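PDB 4OPE: Nrps/pks from Streptomyces albus, which probably catalyses decarboxylative carbon–carbon bond formation during chain elongation, as a ketosynthase domain of the AT-less oxazolomycin polyketide synthase. Local coordinates for residues G126-H131 / H351-A356; L172-S177 / G425-H430; T181-A186 / A198-V203; V265-V270 / G292-R297; P282-Q287 / D319-T324. All coordinates share one frame; numbering follows the deposited sequence.

Contact 1 of 5, residues G126-H131 / H351-A356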
# COMPACT_ATOMS: atom_id res chain seq x y z
N GLY A 126 -2.03 -6.88 -0.89
CA GLY A 126 -1.12 -6.67 0.25
C GLY A 126 0.08 -7.56 0.17
O GLY A 126 -0.03 -8.77 -0.15
N LEU A 127 1.24 -6.97 0.45
CA LEU A 127 2.51 -7.71 0.57
C LEU A 127 3.34 -7.11 1.69
O LEU A 127 3.16 -5.92 2.02
CB LEU A 127 3.30 -7.58 -0.71
CG LEU A 127 2.56 -7.91 -2.01
CD1 LEU A 127 2.25 -6.66 -2.79
CD2 LEU A 127 3.45 -8.79 -2.86
N MSE A 128 4.21 -7.91 2.28
CA MSE A 128 5.11 -7.45 3.38
C MSE A 128 6.56 -7.87 3.28
O MSE A 128 7.38 -7.44 4.06
CB MSE A 128 4.56 -7.86 4.75
CG MSE A 128 4.78 -9.32 5.10
SE MSE A 128 4.28 -9.70 6.99
CE MSE A 128 5.85 -9.04 7.98
N TYR A 129 6.88 -8.73 2.34
CA TYR A 129 8.24 -9.08 2.10
C TYR A 129 8.48 -9.04 0.62
O TYR A 129 7.58 -9.27 -0.18
CB TYR A 129 8.58 -10.49 2.59
CG TYR A 129 8.51 -10.67 4.08
CD1 TYR A 129 9.37 -10.01 4.91
CD2 TYR A 129 7.61 -11.55 4.66
CE1 TYR A 129 9.33 -10.17 6.28
CE2 TYR A 129 7.55 -11.71 6.04
CZ TYR A 129 8.42 -11.02 6.84
OH TYR A 129 8.40 -11.19 8.20
N GLY A 130 9.71 -8.76 0.26
CA GLY A 130 10.12 -8.84 -1.11
C GLY A 130 11.53 -9.36 -1.11
O GLY A 130 12.44 -8.61 -1.35
N HIS A 131 11.68 -10.64 -0.85
CA HIS A 131 12.95 -11.26 -0.73
C HIS A 131 13.58 -11.76 -1.99
O HIS A 131 14.79 -11.92 -2.01
CB HIS A 131 12.86 -12.44 0.21
CG HIS A 131 12.67 -12.04 1.63
ND1 HIS A 131 13.19 -10.87 2.14
CD2 HIS A 131 11.96 -12.62 2.62
CE1 HIS A 131 12.85 -10.77 3.41
NE2 HIS A 131 12.10 -11.81 3.73
N HIS A 351 1.28 -19.17 9.69
CA HIS A 351 1.04 -17.78 9.59
C HIS A 351 1.47 -17.31 8.21
O HIS A 351 2.66 -17.12 7.98
CB HIS A 351 1.90 -17.10 10.64
CG HIS A 351 1.69 -15.63 10.76
ND1 HIS A 351 1.00 -14.89 9.84
CD2 HIS A 351 2.07 -14.75 11.73
CE1 HIS A 351 0.99 -13.62 10.20
NE2 HIS A 351 1.62 -13.51 11.34
N ALA A 352 0.51 -17.10 7.30
CA ALA A 352 0.82 -16.73 5.93
C ALA A 352 1.14 -15.25 5.73
O ALA A 352 1.13 -14.76 4.59
CB ALA A 352 -0.32 -17.11 5.02
N GLU A 353 1.43 -14.55 6.80
CA GLU A 353 2.04 -13.24 6.72
C GLU A 353 1.18 -12.32 5.91
O GLU A 353 0.06 -12.12 6.30
CB GLU A 353 3.49 -13.37 6.26
CG GLU A 353 4.25 -14.01 7.41
CD GLU A 353 5.61 -14.58 7.10
OE1 GLU A 353 6.39 -14.65 8.06
OE2 GLU A 353 5.91 -14.97 5.96
N SER A 354 1.61 -11.79 4.79
CA SER A 354 0.73 -10.86 4.08
C SER A 354 -0.56 -11.49 3.50
O SER A 354 -1.51 -10.79 3.17
CB SER A 354 1.49 -10.09 2.98
OG SER A 354 2.40 -10.91 2.25
N ALA A 355 -0.57 -12.80 3.38
CA ALA A 355 -1.71 -13.54 2.87
C ALA A 355 -2.56 -14.14 3.97
O ALA A 355 -3.55 -14.78 3.69
CB ALA A 355 -1.22 -14.65 1.94
N ALA A 356 -2.18 -13.93 5.22
CA ALA A 356 -2.91 -14.44 6.40
C ALA A 356 -4.40 -14.12 6.39
O ALA A 356 -5.24 -14.99 6.62
CB ALA A 356 -2.30 -13.89 7.65
O HOH W 1 5.07 -10.82 1.03
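Gly126 and Leu127 meet Ser354 through their backbones. The carbonyl O of Gly126 rests against Ser354 CB, and Leu127 CA approaches that same CB to 3.5 Å, while the isobutyl group of Leu127 starts off away from 351-356. Met128, present as selenomethionine, heads the other way. Its CG packs on Ser354 CB, and the chain bends at its last torsion (chi3 -80°), with SE 3.8 Å from Glu353 CB; the two side chains cross at about a right angle. Tyr129 then brings a ring edge to the carboxylate of Glu353. Its CE2 lies 3.6 Å from Glu353 CD, which sits near the ring plane, and the carboxylate is turned 64° from the ring. This is packing of a C-H edge against a charged group whose OE2 has its polar partners elsewhere, in a salt bridge with Lys211 and a hydrogen bond with Asn204. Water 1 bridges the two segments, accepting from Tyr129 N at 3.1 Å and donating to Ser354 OG at 2.9 Å. On the far side of the Glu353 chain, its CG lies over the rim of one face of the His351 ring, 4.1 Å above the plane. In ketosynthases a histidine in the loop that leads into this helix belongs to the catalytic set, so His351 probably has that role here. The loop 126-131 leaves the end of strand 121-126, with Tyr129 also packed on helix 210-217; across from it, 351-356 makes a short 3-10 turn into helix 356-370, and Ser354 OG bonds to Val203 O of strand 197-204.

Contact 2 of 5, residues L172-S177 / G425-H430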
# COMPACT_ATOMS: atom_id res chain seq x y z
N LEU A 172 0.14 -2.61 -1.10
CA LEU A 172 0.25 -2.01 0.24
C LEU A 172 0.82 -2.99 1.27
O LEU A 172 0.63 -4.18 1.15
CB LEU A 172 -1.08 -1.40 0.67
CG LEU A 172 -2.21 -2.41 0.67
CD1 LEU A 172 -2.54 -2.81 2.09
CD2 LEU A 172 -3.45 -1.84 -0.00
N ASP A 173 1.59 -2.46 2.21
CA ASP A 173 2.16 -3.23 3.29
C ASP A 173 1.63 -2.67 4.61
O ASP A 173 1.85 -1.51 4.93
CB ASP A 173 3.69 -3.11 3.22
CG ASP A 173 4.41 -3.97 4.25
OD1 ASP A 173 3.74 -4.78 4.94
OD2 ASP A 173 5.68 -3.83 4.35
N THR A 174 0.87 -3.49 5.34
CA THR A 174 0.67 -3.31 6.79
C THR A 174 1.07 -4.63 7.56
O THR A 174 0.58 -4.91 8.66
CB THR A 174 -0.79 -2.86 7.12
OG1 THR A 174 -1.76 -3.89 6.83
CG2 THR A 174 -1.17 -1.60 6.34
N MSE A 175 1.93 -5.45 6.96
CA MSE A 175 2.37 -6.72 7.53
C MSE A 175 1.26 -7.75 7.56
O MSE A 175 0.56 -7.95 6.57
CB MSE A 175 3.04 -6.51 8.89
CG MSE A 175 3.99 -5.34 9.00
SE MSE A 175 5.32 -5.53 10.47
CE MSE A 175 6.23 -3.76 10.32
N CYS A 176 1.07 -8.41 8.68
CA CYS A 176 0.11 -9.50 8.82
C CYS A 176 -1.30 -9.13 8.46
O CYS A 176 -2.06 -10.00 8.10
CB CYS A 176 0.14 -9.99 10.27
SG CYS A 176 1.85 -9.96 10.90
N SER A 177 -1.67 -7.85 8.56
CA SER A 177 -3.01 -7.42 8.25
C SER A 177 -3.20 -6.91 6.80
O SER A 177 -4.26 -6.41 6.43
CB SER A 177 -3.35 -6.31 9.22
OG SER A 177 -2.43 -5.25 9.09
N GLY A 425 3.68 -4.92 13.45
CA GLY A 425 4.02 -3.51 13.73
C GLY A 425 2.90 -2.65 14.27
O GLY A 425 3.11 -1.46 14.44
N GLY A 426 1.71 -3.19 14.49
CA GLY A 426 0.61 -2.39 15.03
C GLY A 426 -0.61 -2.12 14.14
O GLY A 426 -1.63 -1.63 14.62
N SER A 427 -0.55 -2.45 12.85
CA SER A 427 -1.68 -2.13 11.97
C SER A 427 -2.68 -3.25 12.05
O SER A 427 -2.37 -4.40 11.76
CB SER A 427 -1.22 -1.91 10.54
OG SER A 427 -0.43 -0.72 10.41
N ASN A 428 -3.90 -2.91 12.46
CA ASN A 428 -4.92 -3.92 12.67
C ASN A 428 -6.03 -3.80 11.68
O ASN A 428 -6.32 -2.70 11.27
CB ASN A 428 -5.56 -3.77 14.04
CG ASN A 428 -4.56 -3.72 15.16
OD1 ASN A 428 -3.81 -4.66 15.37
ND2 ASN A 428 -4.60 -2.65 15.93
N ALA A 429 -6.70 -4.90 11.40
CA ALA A 429 -7.83 -4.88 10.53
C ALA A 429 -8.83 -5.88 11.01
O ALA A 429 -8.44 -6.96 11.49
CB ALA A 429 -7.43 -5.22 9.11
N HIS A 430 -10.12 -5.53 10.92
CA HIS A 430 -11.23 -6.43 11.25
C HIS A 430 -12.30 -6.37 10.18
O HIS A 430 -12.59 -5.27 9.68
CB HIS A 430 -11.85 -6.01 12.58
CG HIS A 430 -12.71 -7.05 13.20
ND1 HIS A 430 -12.19 -8.14 13.88
CD2 HIS A 430 -14.07 -7.16 13.28
CE1 HIS A 430 -13.19 -8.90 14.33
NE2 HIS A 430 -14.34 -8.32 13.99
O HOH W 2 1.69 -3.68 11.03
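Ser177 OG and the carbonyl O of Ser427 make the direct polar link, 2.8 Å apart. The same Ser177 OG lies 2.7 Å from Thr174 OG1, and the protons of this little network can be shared out in more than one way. Ser177 holds OG between its backbone N and carbonyl carbon (chi1 58°), which brings the hydroxyl to both oxygens. A second link runs through water 2, which accepts from Ser427 N at 3.1 Å and donates to Thr174 O at 2.9 Å. Within 172-177, Met175 N bonds to Asp173 OD1 at 2.8 Å, closing an Asx turn. The turn takes the chain off strand 169-173; Cys176 follows it, in the short 3-10 segment before helix 178-192. In ketosynthases of the thiolase fold the nucleophilic cysteine sits at just this place, so Cys176 is probably that residue. The rest is van der Waals packing. Thr174 CB meets Ser427 CB at 3.6 Å, methine against methylene. Further along, the methyl of Ala429 faces Ser177 CB. Met175, a selenomethionine with an extended chain, reaches back to Gly425 and lays SE 3.5 Å from its backbone N. The hydroxyl of Ser427 turns to the dimer partner instead, bonding Ser169 O and Asn157 ND2 of the second subunit, while Leu172 and Asp173 pair with an antiparallel strand of that chain and carry the sheet across the interface.

Contact 3 of 5, residues T181-A186 / A198-V203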
# COMPACT_ATOMS: atom_id res chain seq x y z
N THR A 181 -6.38 -5.14 5.09
CA THR A 181 -6.27 -3.72 4.84
C THR A 181 -6.70 -3.45 3.38
O THR A 181 -7.41 -2.48 3.09
CB THR A 181 -4.85 -3.22 5.08
OG1 THR A 181 -4.56 -3.27 6.46
CG2 THR A 181 -4.77 -1.82 4.70
N ALA A 182 -6.26 -4.33 2.48
CA ALA A 182 -6.62 -4.19 1.11
C ALA A 182 -8.14 -4.38 0.90
O ALA A 182 -8.80 -3.59 0.17
CB ALA A 182 -5.81 -5.18 0.27
N LEU A 183 -8.70 -5.39 1.52
CA LEU A 183 -10.13 -5.55 1.45
C LEU A 183 -10.81 -4.26 1.83
O LEU A 183 -11.80 -3.90 1.23
CB LEU A 183 -10.64 -6.65 2.39
CG LEU A 183 -12.15 -6.90 2.36
CD1 LEU A 183 -12.66 -7.29 1.01
CD2 LEU A 183 -12.42 -8.04 3.29
N HIS A 184 -10.29 -3.61 2.87
CA HIS A 184 -10.88 -2.40 3.38
C HIS A 184 -10.78 -1.27 2.39
O HIS A 184 -11.75 -0.58 2.18
CB HIS A 184 -10.25 -2.04 4.69
CG HIS A 184 -10.57 -0.68 5.18
ND1 HIS A 184 -11.70 -0.41 5.92
CD2 HIS A 184 -9.89 0.49 5.08
CE1 HIS A 184 -11.70 0.87 6.25
NE2 HIS A 184 -10.61 1.44 5.76
N LEU A 185 -9.66 -1.12 1.74
CA LEU A 185 -9.48 -0.06 0.79
C LEU A 185 -10.28 -0.30 -0.46
O LEU A 185 -10.79 0.65 -1.07
CB LEU A 185 -8.00 0.09 0.45
CG LEU A 185 -7.09 0.72 1.52
CD1 LEU A 185 -5.64 0.82 1.05
CD2 LEU A 185 -7.62 2.08 1.93
N ALA A 186 -10.40 -1.57 -0.85
CA ALA A 186 -11.21 -1.92 -1.99
C ALA A 186 -12.69 -1.60 -1.78
O ALA A 186 -13.39 -1.14 -2.71
CB ALA A 186 -11.05 -3.39 -2.33
N ALA A 198 -13.87 -4.51 -7.64
CA ALA A 198 -12.48 -4.50 -7.14
C ALA A 198 -11.87 -5.87 -6.90
O ALA A 198 -12.55 -6.78 -6.47
CB ALA A 198 -12.40 -3.70 -5.86
N VAL A 199 -10.59 -6.02 -7.17
CA VAL A 199 -9.88 -7.23 -6.77
C VAL A 199 -9.15 -6.89 -5.52
O VAL A 199 -8.39 -5.95 -5.53
CB VAL A 199 -8.84 -7.60 -7.81
CG1 VAL A 199 -7.93 -8.72 -7.32
CG2 VAL A 199 -9.53 -7.99 -9.08
N ALA A 200 -9.37 -7.62 -4.43
CA ALA A 200 -8.55 -7.43 -3.20
C ALA A 200 -7.89 -8.72 -2.87
O ALA A 200 -8.54 -9.75 -2.83
CB ALA A 200 -9.44 -7.06 -2.02
N GLY A 201 -6.61 -8.68 -2.62
CA GLY A 201 -5.90 -9.92 -2.31
C GLY A 201 -4.62 -9.69 -1.55
O GLY A 201 -4.30 -8.56 -1.11
N GLY A 202 -3.87 -10.77 -1.38
CA GLY A 202 -2.54 -10.66 -0.83
C GLY A 202 -1.76 -11.88 -1.21
O GLY A 202 -2.33 -12.93 -1.49
N VAL A 203 -0.44 -11.76 -1.14
CA VAL A 203 0.41 -12.82 -1.58
C VAL A 203 1.65 -12.81 -0.74
O VAL A 203 2.10 -11.73 -0.37
CB VAL A 203 0.75 -12.71 -3.07
CG1 VAL A 203 1.28 -11.37 -3.42
CG2 VAL A 203 1.77 -13.76 -3.48
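Ala186 CB sits over two methyls of the strand, 3.8 Å from Ala198 CB and 4.0 Å from Ala200 CB. One turn back along the helix, Ala182 CB comes to 4.0 Å from the carbonyl O of Gly201. Between them the methyl of Ala200 presses against the helix backbone, 3.8 Å from Leu183 CA, with Leu183 CD1 touching it more loosely from one side. Small residues on both surfaces thus let the main chains approach: the two axes come within 7.1 Å and run nearly antiparallel, at 169°. The contact is the second half of a beta-alpha-beta crossover, helix against the strand that follows it: strand 169-173 leads into helix 178-192 and then into strand 197-204, with strand 121-126 lying between the two strands in the sheet. The strand order of this half, 3-2-4-5-1, is that of the thiolase fold. Beyond the first shell, Phe124 of strand 121-126 packs on Ala182 and Ala186, and Leu248 of strand 242-250 on Leu183 and Ala186. Ala200 is held in the sheet by backbone bonding to Val246. A flank of the helix reaches the dimer partner, where Leu185 meets Leu185 of the second subunit.

Contact 4 of 5, residues V265-V270 / G292-R297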
# COMPACT_ATOMS: atom_id res chain seq x y z
N VAL A 265 -20.31 -8.18 2.74
CA VAL A 265 -19.37 -7.51 3.59
C VAL A 265 -20.07 -6.47 4.44
O VAL A 265 -20.26 -5.34 4.01
CB VAL A 265 -18.30 -6.86 2.75
CG1 VAL A 265 -17.30 -6.09 3.64
CG2 VAL A 265 -17.60 -7.96 1.95
N ARG A 266 -20.48 -6.86 5.64
CA ARG A 266 -21.24 -5.97 6.51
C ARG A 266 -20.45 -4.74 6.96
O ARG A 266 -20.96 -3.64 6.96
CB ARG A 266 -21.81 -6.74 7.71
CG ARG A 266 -22.98 -7.69 7.34
CD ARG A 266 -24.37 -7.04 7.41
NE ARG A 266 -24.74 -6.66 8.79
CZ ARG A 266 -25.25 -7.49 9.72
NH1 ARG A 266 -25.48 -8.77 9.43
NH2 ARG A 266 -25.54 -7.05 10.94
N SER A 267 -19.19 -4.94 7.33
CA SER A 267 -18.30 -3.85 7.69
C SER A 267 -16.80 -4.24 7.62
O SER A 267 -16.42 -5.43 7.64
CB SER A 267 -18.61 -3.34 9.11
OG SER A 267 -18.08 -4.21 10.12
N THR A 268 -15.97 -3.20 7.49
CA THR A 268 -14.53 -3.33 7.65
C THR A 268 -13.97 -2.18 8.48
O THR A 268 -14.51 -1.09 8.46
CB THR A 268 -13.75 -3.39 6.31
OG1 THR A 268 -13.91 -2.16 5.61
CG2 THR A 268 -14.25 -4.51 5.46
N ALA A 269 -12.89 -2.46 9.18
CA ALA A 269 -12.21 -1.43 9.89
C ALA A 269 -10.71 -1.70 10.04
O ALA A 269 -10.24 -2.88 10.09
CB ALA A 269 -12.86 -1.26 11.24
N VAL A 270 -9.96 -0.59 10.07
CA VAL A 270 -8.52 -0.59 10.32
C VAL A 270 -8.13 0.48 11.32
O VAL A 270 -8.81 1.50 11.48
CB VAL A 270 -7.68 -0.48 9.03
CG1 VAL A 270 -8.08 -1.56 8.04
CG2 VAL A 270 -7.83 0.89 8.37
N GLY A 292 -15.04 -3.11 18.13
CA GLY A 292 -16.24 -2.44 18.58
C GLY A 292 -16.83 -1.62 17.48
O GLY A 292 -18.03 -1.66 17.22
N GLU A 293 -15.96 -0.89 16.81
CA GLU A 293 -16.35 -0.06 15.69
C GLU A 293 -16.88 -0.91 14.54
O GLU A 293 -17.95 -0.66 14.01
CB GLU A 293 -15.13 0.69 15.23
CG GLU A 293 -15.37 2.07 14.66
CD GLU A 293 -14.05 2.81 14.52
OE1 GLU A 293 -13.34 2.89 15.56
OE2 GLU A 293 -13.69 3.26 13.39
N ALA A 294 -16.13 -1.93 14.15
CA ALA A 294 -16.61 -2.84 13.11
C ALA A 294 -18.03 -3.37 13.40
O ALA A 294 -18.86 -3.39 12.49
CB ALA A 294 -15.66 -4.01 12.96
N LEU A 295 -18.29 -3.78 14.65
CA LEU A 295 -19.61 -4.26 15.04
C LEU A 295 -20.68 -3.18 14.88
O LEU A 295 -21.78 -3.44 14.44
CB LEU A 295 -19.58 -4.73 16.48
CG LEU A 295 -18.84 -6.02 16.76
CD1 LEU A 295 -18.56 -6.15 18.24
CD2 LEU A 295 -19.66 -7.21 16.31
N GLU A 296 -20.33 -1.96 15.24
CA GLU A 296 -21.20 -0.84 15.08
C GLU A 296 -21.51 -0.57 13.62
O GLU A 296 -22.67 -0.48 13.26
CB GLU A 296 -20.56 0.38 15.67
CG GLU A 296 -21.32 0.92 16.86
CD GLU A 296 -21.70 2.36 16.63
OE1 GLU A 296 -21.43 3.21 17.52
OE2 GLU A 296 -22.24 2.62 15.53
N ARG A 297 -20.50 -0.44 12.77
CA ARG A 297 -20.74 -0.19 11.35
C ARG A 297 -21.57 -1.30 10.71
O ARG A 297 -22.33 -1.04 9.80
CB ARG A 297 -19.44 -0.06 10.62
CG ARG A 297 -18.73 1.25 10.88
CD ARG A 297 -17.28 1.08 10.47
NE ARG A 297 -16.50 2.29 10.61
CZ ARG A 297 -15.20 2.36 10.33
NH1 ARG A 297 -14.54 1.28 9.91
NH2 ARG A 297 -14.56 3.53 10.47
O HOH W 3 -11.58 1.97 10.07
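Ser267 OG donates to the backbone carbonyl O of Ala294 at 2.6 Å, the hydroxyl of the strand tying onto the helix main chain. The donor stands above the carbonyl plane, 37° out of it. A chi1 of 78° tucks OG between the backbone N and carbonyl carbon of Ser267, turned to the helix. An alanine here would probably leave Ala294 O without this donor and the strand tied to the helix less firmly. Three residues on from Ala294, Arg297 stretches its chain out alongside the strand and presents the edge of its guanidinium: NH1 makes a weak hydrogen bond to Thr268 O at 2.8 Å, bent to 125° at the hydrogen. Water 3 also accepts from NH1, and from Val270 N at 3.0 Å. Arg297 NH2 pairs with Glu293 OE2 by charge alone, since that oxygen lies well out of the guanidinium plane; Glu293 OE1 has a second partner in Arg120 of the second subunit. Apolar packing completes the contact. Ser267 CB touches Arg297 CB at 3.7 Å, and the methyls of Ala269 and Ala294 face each other at 4.3 Å. Arg266 and Ser267 form a classic beta bulge opposite Ile432. Helix 284-298 packs on strands 263-272 and 427-434, its short segment running roughly antiparallel to the first (150°), with Ala294 packed on His430, while Val265 and Val270 touch helix 178-192 on the other side of the sheet.

Contact 5 of 5, residues P282-Q287 / D319-T324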
# COMPACT_ATOMS: atom_id res chain seq x y z
N PRO A 282 1.40 -6.06 20.77
CA PRO A 282 -0.01 -5.95 20.55
C PRO A 282 -0.70 -5.21 21.65
O PRO A 282 -0.40 -5.40 22.83
CB PRO A 282 -0.49 -7.39 20.49
CG PRO A 282 0.72 -8.25 20.41
CD PRO A 282 1.87 -7.45 20.91
N ASN A 283 -1.65 -4.38 21.25
CA ASN A 283 -2.35 -3.51 22.13
C ASN A 283 -3.84 -3.88 22.19
O ASN A 283 -4.57 -3.67 21.25
CB ASN A 283 -2.19 -2.08 21.66
CG ASN A 283 -2.94 -1.10 22.51
OD1 ASN A 283 -3.68 -1.49 23.42
ND2 ASN A 283 -2.77 0.18 22.21
N PRO A 284 -4.29 -4.37 23.33
CA PRO A 284 -5.66 -4.86 23.37
C PRO A 284 -6.67 -3.74 23.50
O PRO A 284 -7.84 -3.93 23.25
CB PRO A 284 -5.66 -5.77 24.60
CG PRO A 284 -4.67 -5.14 25.50
CD PRO A 284 -3.60 -4.57 24.61
N ARG A 285 -6.22 -2.57 23.89
CA ARG A 285 -7.13 -1.44 23.88
C ARG A 285 -7.55 -1.15 22.44
O ARG A 285 -8.73 -0.97 22.15
CB ARG A 285 -6.46 -0.21 24.50
CG ARG A 285 -7.41 0.92 24.88
CD ARG A 285 -6.79 2.32 24.72
NE ARG A 285 -7.22 2.97 23.46
CZ ARG A 285 -6.46 3.18 22.38
NH1 ARG A 285 -7.02 3.76 21.31
NH2 ARG A 285 -5.17 2.84 22.34
N ALA A 286 -6.59 -1.12 21.54
CA ALA A 286 -6.83 -0.74 20.17
C ALA A 286 -7.58 -1.84 19.43
O ALA A 286 -8.45 -1.56 18.62
CB ALA A 286 -5.51 -0.43 19.49
N GLN A 287 -7.25 -3.09 19.72
CA GLN A 287 -8.00 -4.19 19.20
C GLN A 287 -9.46 -4.07 19.60
O GLN A 287 -10.38 -4.26 18.79
CB GLN A 287 -7.44 -5.51 19.70
CG GLN A 287 -6.02 -5.80 19.20
CD GLN A 287 -5.45 -7.15 19.68
OE1 GLN A 287 -6.16 -7.99 20.20
NE2 GLN A 287 -4.16 -7.35 19.46
N ASP A 319 -1.81 -14.31 22.24
CA ASP A 319 -3.07 -15.00 22.29
C ASP A 319 -3.95 -14.48 23.42
O ASP A 319 -5.09 -14.18 23.20
CB ASP A 319 -2.86 -16.51 22.35
CG ASP A 319 -2.58 -17.15 20.95
OD1 ASP A 319 -2.51 -16.43 19.90
OD2 ASP A 319 -2.44 -18.40 20.91
N PRO A 320 -3.41 -14.34 24.64
CA PRO A 320 -4.18 -13.71 25.72
C PRO A 320 -4.57 -12.28 25.43
O PRO A 320 -5.59 -11.80 25.91
CB PRO A 320 -3.22 -13.71 26.91
CG PRO A 320 -2.25 -14.79 26.62
CD PRO A 320 -2.10 -14.82 25.12
N VAL A 321 -3.70 -11.57 24.71
CA VAL A 321 -4.02 -10.21 24.33
C VAL A 321 -5.21 -10.16 23.39
O VAL A 321 -6.06 -9.29 23.52
CB VAL A 321 -2.79 -9.50 23.72
CG1 VAL A 321 -3.16 -8.22 22.98
CG2 VAL A 321 -1.79 -9.21 24.83
N GLU A 322 -5.29 -11.10 22.46
CA GLU A 322 -6.41 -11.14 21.53
C GLU A 322 -7.72 -11.36 22.28
O GLU A 322 -8.74 -10.72 22.01
CB GLU A 322 -6.21 -12.21 20.47
CG GLU A 322 -7.31 -12.23 19.43
CD GLU A 322 -6.96 -12.98 18.12
OE1 GLU A 322 -5.94 -13.72 18.06
OE2 GLU A 322 -7.72 -12.79 17.12
N ILE A 323 -7.69 -12.24 23.25
CA ILE A 323 -8.89 -12.48 24.01
C ILE A 323 -9.30 -11.24 24.83
O ILE A 323 -10.47 -10.89 24.93
CB ILE A 323 -8.77 -13.72 24.89
CG1 ILE A 323 -8.43 -14.95 24.05
CG2 ILE A 323 -10.08 -13.97 25.59
CD1 ILE A 323 -9.44 -15.24 22.95
N THR A 324 -8.33 -10.58 25.42
CA THR A 324 -8.63 -9.39 26.17
C THR A 324 -9.22 -8.32 25.28
O THR A 324 -10.12 -7.62 25.70
CB THR A 324 -7.36 -8.85 26.76
OG1 THR A 324 -6.75 -9.90 27.51
CG2 THR A 324 -7.65 -7.65 27.64
O HOH W 4 -8.71 -9.16 19.78
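Pro284 and Val321 face each other where helix 284-298 starts beside helix 318-329, in the C-terminal half of the ketosynthase fold. Asn283 is the N-cap of the first helix: its OD1 accepts from Arg285 N at 2.8 Å and more weakly from Ala286 N, and Asn283 ND2 reaches Gly273 O. With the chain so turned, Pro282 and Pro284 present their rings on the side of the neighbouring helix. Val321 pushes its CG1 among them. This methyl is anti to its own backbone N (chi1 164°), which puts it 3.7 Å from Pro282 CB and 3.9 Å from Pro284 CB, and the ring of Pro284 and the valine side chain cross at about a right angle. Pro284 CB also lies against Thr324 CG2, so it rests on two residues one turn apart. Gln287 comes in from the next turn of the first helix, its extended chain again crossing Val321 at about a right angle. Its NE2 packs on the CG1 methyl, and its OE1 lies over Glu322 CA at 3.4 Å. Water 4 donates to that OE1 at 2.8 Å and to Glu322 O at 2.7 Å, bridging the two helices. An alanine in place of Gln287 would probably leave water 4 without its acceptor on the first helix, breaking the bridge to Glu322 O, and open a gap beside Val321 CG1. The carboxylate of Glu322 turns away, to the backbone N atoms of His311 and Gly312. At the outer end Thr324 OG1 bonds to Pro320 O at 2.7 Å, on the face of that carbonyl opposite to Thr324 N.

How the contacts relate
Contacts 1 and 2 gather round the probable active site: His351 NE2 lies 3.6 Å from Cys176 SG, and the centres of the two contacts are about 10 Å apart. Leu127 N lies 2.9 Å from Leu172 O, a probable hydrogen bond between them. Contact 3 backs both, with Thr181 OG1 2.9 Å from Thr174 OG1 of contact 2 and Gly201 O 2.8 Å from Gly126 N of contact 1. Contact 4 joins contact 2 in the sheet through His430 N and Ala269 O, 2.8 Å apart, and meets contact 3 where His184 ND1 lies 2.8 Å from Thr268 OG1. Contact 5 shares helix 284-298 with contact 4 but lies farther from the centre of the chain, about 26 Å against 21 Å between centres.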